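Local atomic coordinates of probable porin (Pseudomonas aeruginosa, PDB entry 4FSO), a protein that probably acts as a porin, an outer-membrane beta-barrel channel of the OprD family through which small solutes cross the membrane. Residues M126-Y131 and Q209-G214; Q173-H178 and G213-V218; N217-R222 and S287-D292; N259-L264 and P296-Y301. All blocks are in the same frame, centred on the assembly; numbering follows the deposited sequence.

Interaction 1. Residues M126-Y131 and Q209-G214; sequences MPLLKY and QYAQGG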
loop_
_atom_site.group_PDB
_atom_site.type_symbol
_atom_site.label_atom_id
_atom_site.label_comp_id
_atom_site.label_asym_id
_atom_site.label_seq_id
_atom_site.Cartn_x
_atom_site.Cartn_y
_atom_site.Cartn_z
ATOM N N MET A 126 0.047 -0.702 7.105
ATOM C CA MET A 126 -0.719 -1.743 7.805
ATOM C C MET A 126 -2.006 -2.062 7.019
ATOM O O MET A 126 -2.437 -1.250 6.215
ATOM C CB MET A 126 -1.044 -1.265 9.229
ATOM C CG MET A 126 -1.620 0.158 9.306
ATOM S SD MET A 126 -2.678 0.390 10.733
ATOM C CE MET A 126 -3.779 -1.065 10.577
ATOM N N PRO A 127 -2.626 -3.236 7.251
ATOM C CA PRO A 127 -3.801 -3.655 6.457
ATOM C C PRO A 127 -4.948 -2.638 6.315
ATOM O O PRO A 127 -5.548 -2.571 5.243
ATOM C CB PRO A 127 -4.278 -4.917 7.196
ATOM C CG PRO A 127 -2.999 -5.499 7.708
ATOM C CD PRO A 127 -2.243 -4.284 8.213
ATOM N N LEU A 128 -5.246 -1.867 7.360
ATOM C CA LEU A 128 -6.320 -0.883 7.288
ATOM C C LEU A 128 -5.847 0.425 6.610
ATOM O O LEU A 128 -6.660 1.227 6.132
ATOM C CB LEU A 128 -6.909 -0.650 8.689
ATOM C CG LEU A 128 -8.026 -1.572 9.239
ATOM C CD1 LEU A 128 -8.002 -2.978 8.708
ATOM C CD2 LEU A 128 -7.971 -1.637 10.741
ATOM N N LEU A 129 -4.529 0.618 6.548
ATOM C CA LEU A 129 -3.935 1.778 5.874
ATOM C C LEU A 129 -2.523 1.472 5.308
ATOM O O LEU A 129 -1.514 1.525 6.032
ATOM C CB LEU A 129 -3.898 2.998 6.821
ATOM C CG LEU A 129 -3.873 4.438 6.254
ATOM C CD1 LEU A 129 -3.650 5.465 7.360
ATOM C CD2 LEU A 129 -2.852 4.672 5.135
ATOM N N LYS A 130 -2.452 1.133 4.025
ATOM C CA LYS A 130 -1.155 1.008 3.343
ATOM C C LYS A 130 -0.857 2.380 2.836
ATOM O O LYS A 130 -1.612 2.876 2.012
ATOM C CB LYS A 130 -1.234 0.099 2.102
ATOM C CG LYS A 130 -1.469 -1.359 2.379
ATOM C CD LYS A 130 -0.448 -1.907 3.366
ATOM C CE LYS A 130 0.865 -2.352 2.717
ATOM N NZ LYS A 130 1.692 -3.132 3.713
ATOM N N TYR A 131 0.214 3.013 3.288
ATOM C CA TYR A 131 0.518 4.323 2.717
ATOM C C TYR A 131 0.894 4.114 1.246
ATOM O O TYR A 131 1.512 3.084 0.852
ATOM C CB TYR A 131 1.623 5.057 3.481
ATOM C CG TYR A 131 3.018 4.688 3.030
ATOM C CD1 TYR A 131 3.499 3.401 3.207
ATOM C CD2 TYR A 131 3.854 5.628 2.423
ATOM C CE1 TYR A 131 4.756 3.051 2.796
ATOM C CE2 TYR A 131 5.124 5.290 2.014
ATOM C CZ TYR A 131 5.567 3.994 2.204
ATOM O OH TYR A 131 6.825 3.606 1.808
ATOM N N GLN A 209 -3.482 -12.600 11.464
ATOM C CA GLN A 209 -3.650 -11.175 11.631
ATOM C C GLN A 209 -5.090 -10.788 11.872
ATOM O O GLN A 209 -5.966 -11.111 11.083
ATOM C CB GLN A 209 -3.195 -10.455 10.382
ATOM C CG GLN A 209 -1.733 -10.521 10.078
ATOM C CD GLN A 209 -1.379 -9.540 8.961
ATOM O OE1 GLN A 209 -1.815 -9.695 7.809
ATOM N NE2 GLN A 209 -0.625 -8.502 9.307
ATOM N N TYR A 210 -5.336 -10.066 12.949
ATOM C CA TYR A 210 -6.630 -9.467 13.112
ATOM C C TYR A 210 -6.421 -7.973 13.253
ATOM O O TYR A 210 -5.470 -7.542 13.891
ATOM C CB TYR A 210 -7.366 -10.024 14.342
ATOM C CG TYR A 210 -8.681 -9.318 14.567
ATOM C CD1 TYR A 210 -9.757 -9.541 13.717
ATOM C CD2 TYR A 210 -8.833 -8.393 15.585
ATOM C CE1 TYR A 210 -10.945 -8.877 13.875
ATOM C CE2 TYR A 210 -10.029 -7.711 15.752
ATOM C CZ TYR A 210 -11.081 -7.967 14.894
ATOM O OH TYR A 210 -12.281 -7.322 15.051
ATOM N N ALA A 211 -7.313 -7.187 12.661
ATOM C CA ALA A 211 -7.282 -5.743 12.836
ATOM C C ALA A 211 -8.690 -5.117 12.754
ATOM O O ALA A 211 -9.617 -5.692 12.186
ATOM C CB ALA A 211 -6.298 -5.084 11.836
ATOM N N GLN A 212 -8.829 -3.924 13.318
ATOM C CA GLN A 212 -10.137 -3.330 13.537
ATOM C C GLN A 212 -10.007 -1.822 13.660
ATOM O O GLN A 212 -9.034 -1.321 14.234
ATOM C CB GLN A 212 -10.711 -3.914 14.810
ATOM C CG GLN A 212 -11.895 -3.228 15.365
ATOM C CD GLN A 212 -12.587 -4.112 16.377
ATOM O OE1 GLN A 212 -12.207 -5.271 16.561
ATOM N NE2 GLN A 212 -13.609 -3.580 17.035
ATOM N N GLY A 213 -10.964 -1.089 13.105
ATOM C CA GLY A 213 -10.928 0.359 13.237
ATOM C C GLY A 213 -11.787 1.000 12.179
ATOM O O GLY A 213 -12.645 0.355 11.592
ATOM N N GLY A 214 -11.557 2.273 11.916
ATOM C CA GLY A 214 -12.253 2.911 10.820
ATOM C C GLY A 214 -12.148 4.404 10.900
ATOM O O GLY A 214 -11.563 4.950 11.837
#
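Gln209 opens the face that segment 209-214 of strand 206-215 turns to the tip of a two-residue beta-hairpin, whose type I turn from Met126 to Leu129 carries Pro127 and Leu128 at its corners. Gln209 CG lies anti to the carbonyl carbon (chi1 -67°) and the chain runs on extended, crossing Pro127 obliquely with Gln209 NE2 4.1 Å from Pro127 CG. That approach is packing alone, because the amide is engaged by Tyr223 OH at OE1 and Asp199 OD1 at NE2. Tyr210 faces away from the hairpin, and its hydroxyl hydrogen-bonds Gln212 OE1 on that far side. Ala211 returns to the contact. Its CB stands 4.0 Å from CD2 and 4.1 Å from CD1 of Leu128, so both methyls of the leucine straddle one small group. Beyond it Leu128 CD2 lies along bare backbone, 3.6 Å from Gln212 N and 3.9 Å from Gly213 N. Gly213 presents only its main chain here, in a conformation suited to glycine (phi 161°). No hydrogen bond joins the two segments. The hairpin tip therefore rests on the barrel strand by apolar packing, consistent with the inward-folded loop that narrows OprD-family channels.

Interaction 2. Residues Q173-H178 and G213-V218; sequences QDIRLH and GGLRNV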
loop_
_atom_site.group_PDB
_atom_site.type_symbol
_atom_site.label_atom_id
_atom_site.label_comp_id
_atom_site.label_asym_id
_atom_site.label_seq_id
_atom_site.Cartn_x
_atom_site.Cartn_y
_atom_site.Cartn_z
ATOM N N GLN A 173 -4.625 18.613 5.896
ATOM C CA GLN A 173 -6.068 18.654 6.116
ATOM C C GLN A 173 -6.645 17.438 6.842
ATOM O O GLN A 173 -5.926 16.653 7.463
ATOM C CB GLN A 173 -6.770 18.805 4.771
ATOM C CG GLN A 173 -6.274 17.813 3.734
ATOM C CD GLN A 173 -7.029 17.911 2.423
ATOM O OE1 GLN A 173 -7.498 18.990 2.042
ATOM N NE2 GLN A 173 -7.158 16.780 1.724
ATOM N N ASP A 174 -7.960 17.293 6.737
ATOM C CA ASP A 174 -8.679 16.218 7.412
ATOM C C ASP A 174 -8.865 14.944 6.591
ATOM O O ASP A 174 -9.073 14.998 5.377
ATOM C CB ASP A 174 -10.031 16.705 7.891
ATOM C CG ASP A 174 -10.367 16.157 9.233
ATOM O OD1 ASP A 174 -10.010 14.973 9.475
ATOM O OD2 ASP A 174 -10.949 16.910 10.043
ATOM N N ILE A 175 -8.823 13.805 7.281
ATOM C CA ILE A 175 -8.746 12.494 6.636
ATOM C C ILE A 175 -9.990 12.133 5.818
ATOM O O ILE A 175 -11.119 12.401 6.208
ATOM C CB ILE A 175 -8.441 11.425 7.664
ATOM C CG1 ILE A 175 -7.256 11.878 8.522
ATOM C CG2 ILE A 175 -8.205 10.082 6.999
ATOM C CD1 ILE A 175 -6.447 10.731 9.149
ATOM N N ARG A 176 -9.755 11.529 4.666
ATOM C CA ARG A 176 -10.763 11.414 3.634
ATOM C C ARG A 176 -10.953 10.002 3.193
ATOM O O ARG A 176 -10.027 9.188 3.175
ATOM C CB ARG A 176 -10.339 12.198 2.396
ATOM C CG ARG A 176 -10.820 13.600 2.363
ATOM C CD ARG A 176 -9.969 14.435 1.444
ATOM N NE ARG A 176 -10.540 15.772 1.310
ATOM C CZ ARG A 176 -10.525 16.701 2.268
ATOM N NH1 ARG A 176 -9.967 16.454 3.456
ATOM N NH2 ARG A 176 -11.077 17.888 2.035
ATOM N N LEU A 177 -12.184 9.744 2.798
ATOM C CA LEU A 177 -12.559 8.510 2.182
ATOM C C LEU A 177 -12.078 8.569 0.746
ATOM O O LEU A 177 -12.264 9.574 0.052
ATOM C CB LEU A 177 -14.072 8.400 2.214
ATOM C CG LEU A 177 -14.618 7.122 1.606
ATOM C CD1 LEU A 177 -14.269 5.936 2.479
ATOM C CD2 LEU A 177 -16.095 7.281 1.462
ATOM N N HIS A 178 -11.443 7.497 0.294
ATOM C CA HIS A 178 -11.038 7.427 -1.093
ATOM C C HIS A 178 -12.305 7.404 -1.941
ATOM O O HIS A 178 -13.299 6.746 -1.595
ATOM C CB HIS A 178 -10.206 6.183 -1.355
ATOM C CG HIS A 178 -9.794 6.039 -2.792
ATOM N ND1 HIS A 178 -10.462 5.222 -3.678
ATOM C CD2 HIS A 178 -8.802 6.636 -3.490
ATOM C CE1 HIS A 178 -9.884 5.312 -4.865
ATOM N NE2 HIS A 178 -8.879 6.159 -4.779
ATOM N N GLY A 213 -10.964 -1.089 13.105
ATOM C CA GLY A 213 -10.928 0.359 13.237
ATOM C C GLY A 213 -11.787 1.000 12.179
ATOM O O GLY A 213 -12.645 0.355 11.592
ATOM N N GLY A 214 -11.557 2.273 11.916
ATOM C CA GLY A 214 -12.253 2.911 10.820
ATOM C C GLY A 214 -12.148 4.404 10.900
ATOM O O GLY A 214 -11.563 4.950 11.837
ATOM N N LEU A 215 -12.722 5.055 9.896
ATOM C CA LEU A 215 -12.837 6.506 9.851
ATOM C C LEU A 215 -14.116 6.868 10.602
ATOM O O LEU A 215 -15.206 6.474 10.172
ATOM C CB LEU A 215 -12.909 6.967 8.386
ATOM C CG LEU A 215 -12.856 8.459 8.055
ATOM C CD1 LEU A 215 -11.670 9.194 8.719
ATOM C CD2 LEU A 215 -12.809 8.627 6.539
ATOM N N ARG A 216 -13.978 7.574 11.731
ATOM C CA ARG A 216 -15.113 7.941 12.579
ATOM C C ARG A 216 -16.151 8.763 11.803
ATOM O O ARG A 216 -15.813 9.782 11.201
ATOM C CB ARG A 216 -14.633 8.698 13.830
ATOM C CG ARG A 216 -15.713 9.054 14.885
ATOM N N ASN A 217 -17.400 8.292 11.816
ATOM C CA ASN A 217 -18.531 8.886 11.076
ATOM C C ASN A 217 -18.561 8.625 9.584
ATOM O O ASN A 217 -19.273 9.287 8.838
ATOM C CB ASN A 217 -18.739 10.373 11.382
ATOM C CG ASN A 217 -19.381 10.585 12.740
ATOM O OD1 ASN A 217 -20.247 9.808 13.163
ATOM N ND2 ASN A 217 -18.940 11.613 13.443
ATOM N N VAL A 218 -17.800 7.635 9.152
ATOM C CA VAL A 218 -17.854 7.216 7.778
ATOM C C VAL A 218 -18.059 5.717 7.791
ATOM O O VAL A 218 -19.069 5.211 7.290
ATOM C CB VAL A 218 -16.554 7.573 7.055
ATOM C CG1 VAL A 218 -16.555 7.066 5.579
ATOM C CG2 VAL A 218 -16.323 9.075 7.146
#
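Leu215, the last residue of its barrel strand, has more surface buried here than any other residue of the two segments. Its CG is anti to the backbone N (chi1 -172°), and its two methyls divide the work between a side chain and a main chain. Leu215 and Ile175 cross obliquely, with Leu215 CD1 4.0 Å from CG2 and 4.1 Å from CB of Ile175. Leu215 CD2 instead rests against the peptide between Arg176 and Leu177, 4.0 Å from Leu177 N.

Leu177 is the second main participant. Its CG, likewise anti to its own N (chi1 -179°), carries the fork to Val218, where Leu177 CD1 lies 4.0 Å and CD2 4.1 Å from Val218 CG1. One valine methyl is thus met by both tips of the leucine. Leu215 and Val218 can face the same way because the chain reverses between them: Val218 N bonds back to Leu215 O at 3.0 Å, and Asn217 takes a positive phi (76°) in a type II turn, the link of the hairpin between strands 206-215 and 219-231.

Segment 173-178 has bonds of its own. Arg176 points away from the contact to a salt bridge with Asp187, and Ile175 and Leu177 pair through their backbones with Gly190 and Thr188. Across the contact itself there is no hydrogen bond. Four buried aliphatic residues join the loop to the hairpin turn; the directional bonds that hold the loop lie in its backbone pairs and the Arg176-Asp187 salt bridge, while the disulfide Cys179-Cys186 ties the chain covalently beside it.

Interaction 3. Residues N217-R222 and S287-D292; sequences NVYRQR and SMPYLD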
loop_
_atom_site.group_PDB
_atom_site.type_symbol
_atom_site.label_atom_id
_atom_site.label_comp_id
_atom_site.label_asym_id
_atom_site.label_seq_id
_atom_site.Cartn_x
_atom_site.Cartn_y
_atom_site.Cartn_z
ATOM N N ASN A 217 -17.400 8.292 11.816
ATOM C CA ASN A 217 -18.531 8.886 11.076
ATOM C C ASN A 217 -18.561 8.625 9.584
ATOM O O ASN A 217 -19.273 9.287 8.838
ATOM C CB ASN A 217 -18.739 10.373 11.382
ATOM C CG ASN A 217 -19.381 10.585 12.740
ATOM O OD1 ASN A 217 -20.247 9.808 13.163
ATOM N ND2 ASN A 217 -18.940 11.613 13.443
ATOM N N VAL A 218 -17.800 7.635 9.152
ATOM C CA VAL A 218 -17.854 7.216 7.778
ATOM C C VAL A 218 -18.059 5.717 7.791
ATOM O O VAL A 218 -19.069 5.211 7.290
ATOM C CB VAL A 218 -16.554 7.573 7.055
ATOM C CG1 VAL A 218 -16.555 7.066 5.579
ATOM C CG2 VAL A 218 -16.323 9.075 7.146
ATOM N N TYR A 219 -17.104 5.011 8.388
ATOM C CA TYR A 219 -17.058 3.560 8.249
ATOM C C TYR A 219 -16.252 2.880 9.318
ATOM O O TYR A 219 -15.283 3.435 9.861
ATOM C CB TYR A 219 -16.547 3.125 6.846
ATOM C CG TYR A 219 -15.023 3.162 6.597
ATOM C CD1 TYR A 219 -14.203 2.101 6.969
ATOM C CD2 TYR A 219 -14.425 4.241 5.938
ATOM C CE1 TYR A 219 -12.840 2.127 6.726
ATOM C CE2 TYR A 219 -13.046 4.275 5.672
ATOM C CZ TYR A 219 -12.257 3.218 6.069
ATOM O OH TYR A 219 -10.889 3.260 5.830
ATOM N N ARG A 220 -16.675 1.658 9.606
ATOM C CA ARG A 220 -15.886 0.733 10.397
ATOM C C ARG A 220 -15.487 -0.466 9.522
ATOM O O ARG A 220 -16.200 -0.856 8.589
ATOM C CB ARG A 220 -16.626 0.314 11.682
ATOM C CG ARG A 220 -18.078 -0.111 11.500
ATOM C CD ARG A 220 -18.748 -0.486 12.849
ATOM N NE ARG A 220 -19.236 0.672 13.616
ATOM C CZ ARG A 220 -20.519 0.922 13.886
ATOM N NH1 ARG A 220 -21.470 0.097 13.463
ATOM N NH2 ARG A 220 -20.854 2.001 14.587
ATOM N N GLN A 221 -14.336 -1.034 9.832
ATOM C CA GLN A 221 -13.756 -2.073 9.029
ATOM C C GLN A 221 -13.024 -3.088 9.925
ATOM O O GLN A 221 -12.266 -2.710 10.817
ATOM C CB GLN A 221 -12.807 -1.410 8.015
ATOM C CG GLN A 221 -12.218 -2.325 6.955
ATOM C CD GLN A 221 -11.558 -1.531 5.819
ATOM O OE1 GLN A 221 -10.356 -1.245 5.848
ATOM N NE2 GLN A 221 -12.351 -1.172 4.820
ATOM N N ARG A 222 -13.265 -4.370 9.691
ATOM C CA ARG A 222 -12.532 -5.433 10.361
ATOM C C ARG A 222 -11.689 -6.164 9.324
ATOM O O ARG A 222 -12.008 -6.168 8.123
ATOM C CB ARG A 222 -13.482 -6.452 10.999
ATOM C CG ARG A 222 -14.389 -5.927 12.096
ATOM C CD ARG A 222 -15.123 -7.089 12.791
ATOM N NE ARG A 222 -16.218 -7.648 11.993
ATOM C CZ ARG A 222 -16.603 -8.924 12.023
ATOM N NH1 ARG A 222 -15.975 -9.808 12.795
ATOM N NH2 ARG A 222 -17.617 -9.321 11.266
ATOM N N SER A 287 -18.592 -0.719 -2.722
ATOM C CA SER A 287 -17.189 -1.034 -2.967
ATOM C C SER A 287 -16.479 -1.126 -1.608
ATOM O O SER A 287 -17.035 -0.718 -0.592
ATOM C CB SER A 287 -16.541 0.057 -3.843
ATOM O OG SER A 287 -16.333 1.274 -3.124
ATOM N N MET A 288 -15.263 -1.655 -1.580
ATOM C CA MET A 288 -14.477 -1.644 -0.345
ATOM C C MET A 288 -13.953 -0.235 -0.011
ATOM O O MET A 288 -13.287 0.402 -0.818
ATOM C CB MET A 288 -13.333 -2.654 -0.392
ATOM C CG MET A 288 -12.543 -2.662 0.893
ATOM S SD MET A 288 -10.961 -3.516 0.787
ATOM C CE MET A 288 -10.178 -2.898 2.264
ATOM N N PRO A 289 -14.280 0.270 1.182
ATOM C CA PRO A 289 -13.811 1.628 1.480
ATOM C C PRO A 289 -12.338 1.659 1.933
ATOM O O PRO A 289 -11.837 0.707 2.506
ATOM C CB PRO A 289 -14.742 2.063 2.622
ATOM C CG PRO A 289 -15.065 0.784 3.336
ATOM C CD PRO A 289 -15.144 -0.278 2.247
ATOM N N TYR A 290 -11.651 2.754 1.663
ATOM C CA TYR A 290 -10.337 2.967 2.236
ATOM C C TYR A 290 -9.972 4.432 2.179
ATOM O O TYR A 290 -10.705 5.228 1.586
ATOM C CB TYR A 290 -9.269 2.125 1.555
ATOM C CG TYR A 290 -9.208 2.207 0.043
ATOM C CD1 TYR A 290 -10.094 1.479 -0.742
ATOM C CD2 TYR A 290 -8.220 2.961 -0.604
ATOM C CE1 TYR A 290 -10.024 1.507 -2.117
ATOM C CE2 TYR A 290 -8.142 3.004 -2.002
ATOM C CZ TYR A 290 -9.052 2.265 -2.749
ATOM O OH TYR A 290 -9.012 2.261 -4.125
ATOM N N LEU A 291 -8.846 4.782 2.803
ATOM C CA LEU A 291 -8.429 6.186 2.930
ATOM C C LEU A 291 -7.767 6.755 1.667
ATOM O O LEU A 291 -6.957 6.088 1.000
ATOM C CB LEU A 291 -7.468 6.353 4.108
ATOM C CG LEU A 291 -8.072 5.926 5.435
ATOM C CD1 LEU A 291 -7.114 6.267 6.570
ATOM C CD2 LEU A 291 -9.465 6.565 5.611
ATOM N N ASP A 292 -8.137 7.987 1.336
ATOM C CA ASP A 292 -7.404 8.749 0.346
ATOM C C ASP A 292 -5.945 8.842 0.823
ATOM O O ASP A 292 -5.682 9.163 1.988
ATOM C CB ASP A 292 -8.018 10.136 0.223
ATOM C CG ASP A 292 -7.773 10.759 -1.122
ATOM O OD1 ASP A 292 -6.934 10.239 -1.871
ATOM O OD2 ASP A 292 -8.426 11.770 -1.441
#
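The pyrrolidine ring of Pro289 lies against one face of the Tyr219 ring, with CB 4.0 Å from the ring centroid and 12° off the normal, a CH-pi contact over the middle of the aromatic. Pro289 CG comes down farther toward the CB end of the tyrosine, 4.0 Å from CD1. Tyr219 reaches this position with CG between its backbone N and carbonyl carbon (chi1 79°), which swings the ring across the loop and brings OH to Leu291, 3.6 Å from CD2.

Two residues along the strand, Gln221 is extended, CG anti to the backbone N, and meets Pro289 tip to tip. Its NE2 gives a nearly straight hydrogen bond to Pro289 O, 3.0 Å long with an angle of 161° at the hydrogen. The oxygen lies close to the amide plane of Gln221, whereas the donor sits above the carbonyl plane of the proline. Met288 crosses this amide at about a right angle and lays CE 3.8 Å from NE2. The same nitrogen also bonds Ser246 OG on strand 236-248.

Tyr290 points away, stacking on His178 and bonding Asp306 through OH. In this loop, probably one of those folded into the channel as in other OprD-family porins, a proline that supplies no backbone N-H takes both the CH-pi contact and the hydrogen bond, with Leu291 and Met288 adding apolar packing on its flanks.

Interaction 4. Residues N259-L264 and P296-Y301; sequences NRALSL and PYLANY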
loop_
_atom_site.group_PDB
_atom_site.type_symbol
_atom_site.label_atom_id
_atom_site.label_comp_id
_atom_site.label_asym_id
_atom_site.label_seq_id
_atom_site.Cartn_x
_atom_site.Cartn_y
_atom_site.Cartn_z
ATOM N N ASN A 259 -19.843 -3.978 2.670
ATOM C CA ASN A 259 -18.866 -4.678 1.873
ATOM C C ASN A 259 -18.082 -5.751 2.581
ATOM O O ASN A 259 -17.514 -5.543 3.631
ATOM C CB ASN A 259 -17.877 -3.680 1.237
ATOM C CG ASN A 259 -16.839 -4.363 0.380
ATOM O OD1 ASN A 259 -17.105 -4.663 -0.761
ATOM N ND2 ASN A 259 -15.667 -4.629 0.932
ATOM N N ARG A 260 -17.993 -6.895 1.936
ATOM C CA ARG A 260 -16.983 -7.865 2.300
ATOM C C ARG A 260 -15.989 -8.044 1.152
ATOM O O ARG A 260 -16.367 -8.232 -0.007
ATOM C CB ARG A 260 -17.626 -9.186 2.789
ATOM C CG ARG A 260 -18.209 -8.994 4.183
ATOM C CD ARG A 260 -19.445 -9.799 4.454
ATOM N NE ARG A 260 -20.531 -9.628 3.480
ATOM C CZ ARG A 260 -21.221 -8.507 3.283
ATOM N NH1 ARG A 260 -20.928 -7.395 3.951
ATOM N NH2 ARG A 260 -22.205 -8.503 2.404
ATOM N N ALA A 261 -14.708 -7.925 1.479
ATOM C CA ALA A 261 -13.668 -8.096 0.484
ATOM C C ALA A 261 -12.783 -9.287 0.826
ATOM O O ALA A 261 -12.179 -9.354 1.897
ATOM C CB ALA A 261 -12.849 -6.839 0.359
ATOM N N LEU A 262 -12.717 -10.229 -0.102
ATOM C CA LEU A 262 -11.849 -11.372 0.067
ATOM C C LEU A 262 -10.812 -11.437 -1.043
ATOM O O LEU A 262 -11.134 -11.283 -2.214
ATOM C CB LEU A 262 -12.684 -12.649 0.099
ATOM C CG LEU A 262 -11.911 -13.940 0.340
ATOM C CD1 LEU A 262 -10.918 -13.756 1.444
ATOM C CD2 LEU A 262 -12.871 -15.074 0.684
ATOM N N SER A 263 -9.556 -11.637 -0.676
ATOM C CA SER A 263 -8.558 -11.957 -1.686
ATOM C C SER A 263 -7.606 -13.017 -1.223
ATOM O O SER A 263 -7.271 -13.145 -0.030
ATOM C CB SER A 263 -7.786 -10.729 -2.194
ATOM O OG SER A 263 -6.771 -10.312 -1.301
ATOM N N LEU A 264 -7.169 -13.783 -2.203
ATOM C CA LEU A 264 -6.255 -14.873 -1.967
ATOM C C LEU A 264 -5.196 -14.861 -3.068
ATOM O O LEU A 264 -5.501 -14.866 -4.270
ATOM C CB LEU A 264 -7.020 -16.187 -1.949
ATOM C CG LEU A 264 -6.198 -17.470 -1.957
ATOM C CD1 LEU A 264 -5.374 -17.607 -0.676
ATOM C CD2 LEU A 264 -7.156 -18.618 -2.117
ATOM N N PRO A 296 -5.843 -0.002 -1.286
ATOM C CA PRO A 296 -6.483 -1.122 -0.602
ATOM C C PRO A 296 -5.538 -2.322 -0.637
ATOM O O PRO A 296 -4.920 -2.635 -1.648
ATOM C CB PRO A 296 -7.736 -1.364 -1.440
ATOM C CG PRO A 296 -7.350 -0.910 -2.823
ATOM C CD PRO A 296 -6.397 0.231 -2.634
ATOM N N TYR A 297 -5.423 -2.985 0.496
ATOM C CA TYR A 297 -4.503 -4.093 0.671
ATOM C C TYR A 297 -5.096 -5.385 0.108
ATOM O O TYR A 297 -5.437 -6.306 0.850
ATOM C CB TYR A 297 -4.245 -4.232 2.162
ATOM C CG TYR A 297 -3.102 -5.106 2.564
ATOM C CD1 TYR A 297 -1.875 -5.028 1.926
ATOM C CD2 TYR A 297 -3.241 -5.989 3.623
ATOM C CE1 TYR A 297 -0.824 -5.829 2.316
ATOM C CE2 TYR A 297 -2.199 -6.797 4.024
ATOM C CZ TYR A 297 -0.988 -6.713 3.375
ATOM O OH TYR A 297 0.046 -7.514 3.796
ATOM N N LEU A 298 -5.237 -5.444 -1.209
ATOM C CA LEU A 298 -5.860 -6.599 -1.855
ATOM C C LEU A 298 -4.925 -7.225 -2.884
ATOM O O LEU A 298 -4.077 -6.544 -3.437
ATOM C CB LEU A 298 -7.173 -6.180 -2.519
ATOM C CG LEU A 298 -8.264 -5.693 -1.561
ATOM C CD1 LEU A 298 -9.322 -4.892 -2.324
ATOM C CD2 LEU A 298 -8.910 -6.901 -0.800
ATOM N N ALA A 299 -5.096 -8.518 -3.138
ATOM C CA ALA A 299 -4.300 -9.254 -4.125
ATOM C C ALA A 299 -4.339 -8.669 -5.527
ATOM O O ALA A 299 -3.337 -8.732 -6.254
ATOM C CB ALA A 299 -4.729 -10.714 -4.172
ATOM N N ASN A 300 -5.497 -8.134 -5.914
ATOM C CA ASN A 300 -5.633 -7.551 -7.245
ATOM C C ASN A 300 -5.522 -6.024 -7.280
ATOM O O ASN A 300 -6.056 -5.368 -8.179
ATOM C CB ASN A 300 -6.904 -8.049 -7.951
ATOM C CG ASN A 300 -6.908 -9.550 -8.142
ATOM O OD1 ASN A 300 -5.910 -10.222 -7.883
ATOM N ND2 ASN A 300 -8.036 -10.089 -8.609
ATOM N N TYR A 301 -4.833 -5.453 -6.303
ATOM C CA TYR A 301 -4.477 -4.042 -6.431
ATOM C C TYR A 301 -3.349 -3.892 -7.434
ATOM O O TYR A 301 -2.229 -4.314 -7.187
ATOM C CB TYR A 301 -4.062 -3.394 -5.115
ATOM C CG TYR A 301 -3.598 -1.974 -5.366
ATOM C CD1 TYR A 301 -4.471 -1.028 -5.908
ATOM C CD2 TYR A 301 -2.288 -1.590 -5.121
ATOM C CE1 TYR A 301 -4.052 0.266 -6.165
ATOM C CE2 TYR A 301 -1.862 -0.290 -5.371
ATOM C CZ TYR A 301 -2.748 0.638 -5.889
ATOM O OH TYR A 301 -2.325 1.941 -6.139
#
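Ser263 carries this contact from its CB outward. The CB, directed from strand 258-270 toward the loop, lies 3.6 Å from both the N and the CB of Ala299. With chi1 at 79° the hydroxyl sits between the backbone N and the carbonyl carbon of its own residue, and Ser263 OG there accepts the N-H of Ala299 at 3.1 Å (N to OG), the bond nearly straight at 163°. Ser263 OG is also flanked by Ala299 CB at 3.5 Å and by Leu298 CD2 at 4.1 Å. Leu298 CD2 also reaches back along the strand to Ala261 CB, again at 4.1 Å, so it spans the two small residues that face the loop.

The bond falls at the start of a type I turn from Leu298 to Tyr301, closed by Tyr301 N on Leu298 O. Asn300 ties the turn onward to Ser314, Gln316 and Gln280, while Tyr297 makes a cation-pi contact with Arg242. On the outer side of the strand, the side chain of Leu264 comes within about 4 Å of a bound detergent, as befits a membrane-facing position. Small residues thus let the loop come close to the barrel wall, where a serine oxygen accepts the N-H of the turn amid apolar packing.

Overall arrangement
All four contacts set loops or a hairpin tip against barrel strands or the turn joining them, and their chemistry shifts with place. Interactions 1 and 2 share Gly213 and Gly214 of strand 206-215 and use apolar packing without cross-segment hydrogen bonds; interaction 2 is buried, interaction 1 only partly. The buried interactions 3 and 4 each add one hydrogen bond to the chain between strands 273-283 and 313-322, its carbonyl accepting in interaction 3 and its N-H donating in interaction 4. Interaction 3 touches the other three, through Tyr290 on His178 (centres of interactions 2 and 3 about 7 Å apart), Leu291 on Leu129 and Met288 on Leu298. Interaction 4 touches interaction 1 through Tyr297, but not interaction 2.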